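Local coordinates for phosphate ABC transporter, periplasmic phosphate-binding protein (Borrelia burgdorferi, PDB 4N13) that binds inorganic phosphate with micromolar affinity as the solute-binding lipoprotein of an ABC transporter complex that imports phosphate, at residues I128-R133 with A158-D163. Residues are numbered along the deposited sequence; the frame is centred on the assembly and turned at random.
With EDO (1,2-ethanediol), chain F; SO4 (sulfate ion), chain B.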
ATOM      1  N   ILE A 128     -22.550   8.947  -9.769  1.00  8.57           N
ATOM      2  CA  ILE A 128     -21.611   8.093  -9.045  1.00  7.70           C
ATOM      3  C   ILE A 128     -21.757   8.344  -7.547  1.00  7.49           C
ATOM      4  O   ILE A 128     -21.620   9.480  -7.083  1.00  8.70           O
ATOM      5  CB  ILE A 128     -20.160   8.402  -9.453  1.00  8.19           C
ATOM      6  CG1 ILE A 128     -19.973   8.166 -10.951  1.00  9.26           C
ATOM      7  CG2 ILE A 128     -19.182   7.566  -8.629  1.00  9.27           C
ATOM      8  CD1 ILE A 128     -18.576   8.456 -11.469  1.00  9.91           C
ATOM      9  N   ASN A 129     -21.987   7.276  -6.794  1.00  6.69           N
ATOM     10  CA  ASN A 129     -21.927   7.323  -5.347  1.00  6.74           C
ATOM     11  C   ASN A 129     -20.550   6.849  -4.898  1.00  6.42           C
ATOM     12  O   ASN A 129     -20.247   5.655  -4.890  1.00  8.60           O
ATOM     13  CB  ASN A 129     -23.031   6.462  -4.746  1.00  7.13           C
ATOM     14  CG  ASN A 129     -24.362   7.120  -4.830  1.00  8.00           C
ATOM     15  OD1 ASN A 129     -24.503   8.288  -4.461  1.00  9.78           O
ATOM     16  ND2 ASN A 129     -25.361   6.395  -5.322  1.00  7.94           N
ATOM     17  N   PHE A 130     -19.701   7.807  -4.573  1.00  7.54           N
ATOM     18  CA  PHE A 130     -18.343   7.538  -4.136  1.00  7.00           C
ATOM     19  C   PHE A 130     -18.328   7.254  -2.645  1.00  7.42           C
ATOM     20  O   PHE A 130     -18.764   8.089  -1.841  1.00  8.67           O
ATOM     21  CB  PHE A 130     -17.470   8.751  -4.459  1.00  8.59           C
ATOM     22  CG  PHE A 130     -16.119   8.724  -3.820  1.00  9.28           C
ATOM     23  CD1 PHE A 130     -15.340   7.573  -3.852  1.00  8.38           C
ATOM     24  CD2 PHE A 130     -15.604   9.870  -3.223  1.00  9.29           C
ATOM     25  CE1 PHE A 130     -14.078   7.563  -3.263  1.00  9.56           C
ATOM     26  CE2 PHE A 130     -14.330   9.866  -2.656  1.00  9.70           C
ATOM     27  CZ  PHE A 130     -13.572   8.715  -2.678  1.00  9.97           C
ATOM     28  N   ILE A 131     -17.801   6.085  -2.276  1.00  6.30           N
ATOM     29  CA  ILE A 131     -17.663   5.660  -0.886  1.00  6.61           C
ATOM     30  C   ILE A 131     -16.196   5.849  -0.528  1.00  6.53           C
ATOM     31  O   ILE A 131     -15.319   5.242  -1.140  1.00  7.66           O
ATOM     32  CB  ILE A 131     -18.057   4.197  -0.730  1.00  6.77           C
ATOM     33  CG1 ILE A 131     -19.533   4.012  -1.142  1.00  8.67           C
ATOM     34  CG2 ILE A 131     -17.824   3.729   0.691  1.00  7.56           C
ATOM     35  CD1 ILE A 131     -19.905   2.561  -1.448  1.00  8.34           C
ATOM     36  N   ASN A 132     -15.931   6.752   0.408  1.00  7.88           N
ATOM     37  CA  ASN A 132     -14.578   7.072   0.827  1.00  7.09           C
ATOM     38  C   ASN A 132     -14.296   6.515   2.209  1.00  7.81           C
ATOM     39  O   ASN A 132     -15.207   6.171   2.950  1.00  8.71           O
ATOM     40  CB  ASN A 132     -14.378   8.589   0.830  1.00  7.71           C
ATOM     41  CG  ASN A 132     -12.921   9.000   0.647  1.00  8.12           C
ATOM     42  OD1 ASN A 132     -12.044   8.179   0.453  1.00  8.72           O
ATOM     43  ND2 ASN A 132     -12.665  10.300   0.717  1.00  9.87           N
ATOM     44  N   ARG A 133     -13.022   6.387   2.529  1.00  8.24           N
ATOM     45  CA  ARG A 133     -12.592   6.068   3.878  1.00  7.89           C
ATOM     46  C   ARG A 133     -12.400   7.327   4.718  1.00  9.68           C
ATOM     47  O   ARG A 133     -12.264   8.426   4.201  1.00 10.81           O
ATOM     48  CB  ARG A 133     -11.292   5.241   3.852  1.00  8.27           C
ATOM     49  CG  ARG A 133     -11.497   3.833   3.373  1.00  9.33           C
ATOM     50  CD  ARG A 133     -12.391   3.002   4.308  1.00  9.85           C
ATOM     51  NE  ARG A 133     -11.943   3.096   5.688  1.00  9.20           N
ATOM     52  CZ  ARG A 133     -10.926   2.420   6.212  1.00  9.79           C
ATOM     53  NH1 ARG A 133     -10.252   1.540   5.501  1.00 10.34           N
ATOM     54  NH2 ARG A 133     -10.570   2.627   7.461  1.00 11.01           N
ATOM     55  N   ALA A 158      -6.050  18.135  -5.773  1.00 12.80           N
ATOM     56  CA  ALA A 158      -5.690  16.831  -5.203  1.00 13.72           C
ATOM     57  C   ALA A 158      -6.385  16.628  -3.858  1.00 16.27           C
ATOM     58  O   ALA A 158      -5.740  16.282  -2.852  1.00 20.68           O
ATOM     59  CB  ALA A 158      -4.178  16.728  -5.021  1.00 14.90           C
ATOM     60  N   GLN A 159      -7.678  16.913  -3.826  1.00 15.82           N
ATOM     61  CA  GLN A 159      -8.497  16.676  -2.662  1.00 14.92           C
ATOM     62  C   GLN A 159      -9.652  15.773  -3.055  1.00 12.26           C
ATOM     63  O   GLN A 159     -10.136  15.821  -4.184  1.00 12.12           O
ATOM     64  CB  GLN A 159      -9.022  17.999  -2.113  1.00 18.28           C
ATOM     65  CG  GLN A 159      -7.923  18.945  -1.658  1.00 22.56           C
ATOM     66  CD  GLN A 159      -6.935  18.299  -0.687  1.00 26.49           C
ATOM     67  OE1 GLN A 159      -7.330  17.588   0.245  1.00 28.69           O
ATOM     68  NE2 GLN A 159      -5.641  18.544  -0.905  1.00 26.53           N
ATOM     69  N   PHE A 160     -10.089  14.935  -2.127  1.00 11.90           N
ATOM     70  CA  PHE A 160     -11.209  14.053  -2.391  1.00 11.45           C
ATOM     71  C   PHE A 160     -12.508  14.854  -2.561  1.00 11.48           C
ATOM     72  O   PHE A 160     -12.727  15.877  -1.900  1.00 13.07           O
ATOM     73  CB  PHE A 160     -11.400  13.071  -1.234  1.00 10.64           C
ATOM     74  CG  PHE A 160     -10.430  11.911  -1.211  1.00  9.35           C
ATOM     75  CD1 PHE A 160     -10.536  10.872  -2.101  1.00  9.14           C
ATOM     76  CD2 PHE A 160      -9.442  11.857  -0.248  1.00 10.33           C
ATOM     77  CE1 PHE A 160      -9.668   9.796  -2.032  1.00  9.89           C
ATOM     78  CE2 PHE A 160      -8.588  10.787  -0.180  1.00  9.14           C
ATOM     79  CZ  PHE A 160      -8.712   9.749  -1.072  1.00 10.21           C
ATOM     80  N   ARG A 161     -13.362  14.359  -3.455  1.00 11.75           N
ATOM     81  CA  ARG A 161     -14.750  14.795  -3.580  1.00 12.49           C
ATOM     82  C   ARG A 161     -15.320  14.901  -2.179  1.00 14.73           C
ATOM     83  O   ARG A 161     -15.234  13.964  -1.401  1.00 15.23           O
ATOM     84  CB  ARG A 161     -15.523  13.772  -4.426  1.00 13.41           C
ATOM     85  CG  ARG A 161     -16.965  14.092  -4.631  1.00 13.56           C
ATOM     86  CD  ARG A 161     -17.625  13.070  -5.528  1.00 13.27           C
ATOM     87  NE  ARG A 161     -19.073  13.245  -5.455  1.00 15.91           N
ATOM     88  CZ  ARG A 161     -19.971  12.450  -6.035  1.00 15.39           C
ATOM     89  NH1 ARG A 161     -19.573  11.416  -6.762  1.00 13.40           N
ATOM     90  NH2 ARG A 161     -21.271  12.683  -5.861  1.00 18.78           N
ATOM     91  N   GLN A 162     -15.882  16.055  -1.847  1.00 16.88           N
ATOM     92  CA  GLN A 162     -16.221  16.352  -0.459  1.00 18.69           C
ATOM     93  C   GLN A 162     -17.509  15.690   0.018  1.00 19.10           C
ATOM     94  O   GLN A 162     -17.686  15.498   1.218  1.00 20.51           O
ATOM     95  CB  GLN A 162     -16.259  17.867  -0.231  1.00 22.38           C
ATOM     96  CG  GLN A 162     -14.878  18.513  -0.269  1.00 27.25           C
ATOM     97  CD  GLN A 162     -13.929  17.945   0.789  1.00 30.37           C
ATOM     98  OE1 GLN A 162     -14.101  18.177   1.993  1.00 32.38           O
ATOM     99  NE2 GLN A 162     -12.918  17.206   0.340  1.00 30.92           N
ATOM    100  N   ASP A 163     -18.391  15.314  -0.910  1.00 17.94           N
ATOM    101  CA  ASP A 163     -19.620  14.636  -0.539  1.00 19.50           C
ATOM    102  C   ASP A 163     -19.533  13.116  -0.702  1.00 18.88           C
ATOM    103  O   ASP A 163     -20.540  12.463  -0.968  1.00 22.48           O
ATOM    104  CB  ASP A 163     -20.821  15.189  -1.320  1.00 21.86           C
ATOM    105  CG  ASP A 163     -20.715  14.958  -2.809  1.00 23.54           C
ATOM    106  OD1 ASP A 163     -19.589  15.013  -3.337  1.00 25.13           O
ATOM    107  OD2 ASP A 163     -21.762  14.724  -3.459  1.00 25.53           O
TER
HETATM  108  C1  EDO F 305     -14.064  13.583   2.175  1.00 22.01           C
HETATM  109  O1  EDO F 305     -12.813  12.881   2.206  1.00 21.58           O
HETATM  110  C2  EDO F 305     -15.223  12.672   1.775  1.00 20.34           C
HETATM  111  O2  EDO F 305     -14.995  12.071   0.497  1.00 16.76           O
HETATM  112  S   SO4 B 301      -7.045   0.896   7.288  0.80 17.70           S
HETATM  113  O1  SO4 B 301      -7.788   0.375   6.143  0.80 27.60           O
HETATM  114  O2  SO4 B 301      -6.350  -0.240   7.868  0.80 18.86           O
HETATM  115  O3  SO4 B 301      -6.094   1.867   6.787  0.80 26.40           O
HETATM  116  O4  SO4 B 301      -8.016   1.470   8.193  0.80 20.50           O
HETATM  117  O   HOH W   1     -20.594  10.387  -3.520  1.00 19.27           O
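The side chains of F130 and F160 cross at about a right angle: CD1 of F160 lies 3.8 Å from CZ of F130, near the plane of the F130 ring and so at that ring's edge. N132 ND2 stands 3.4 Å above one face of the F160 ring, offset toward its rim, with the amide and ring planes 56° apart. N132 ND2 also donates to O2 of a 1,2-ethanediol (2.9 Å), probably from the crystallisation liquor, which passes a bond on to R161 O. N132 OD1 is hydrogen-bonded to Y186 OH. R161 holds CG anti to its backbone N (chi1 180°) and stays stretched out to NE, its CB 4.1 Å from F130 CD2; R161 NH1 makes a 2.8 Å hydrogen bond to I128 O, rising 37° out of the carbonyl plane. D163 OD1 takes R161 NE at 2.8 Å in a salt bridge and D163 OD2 takes R161 NH2, a side-on grip, while a water over one guanidinium face joins F130 N to D163 O. Within this periplasmic-binding-protein fold, loop 158-163 belongs to the beta-alpha-beta crossover from strand 129-133 through helix 138-151 to parallel strand 165-167; L148 and Y140 of the helix also touch F160, whereas I131 faces helix 170-179.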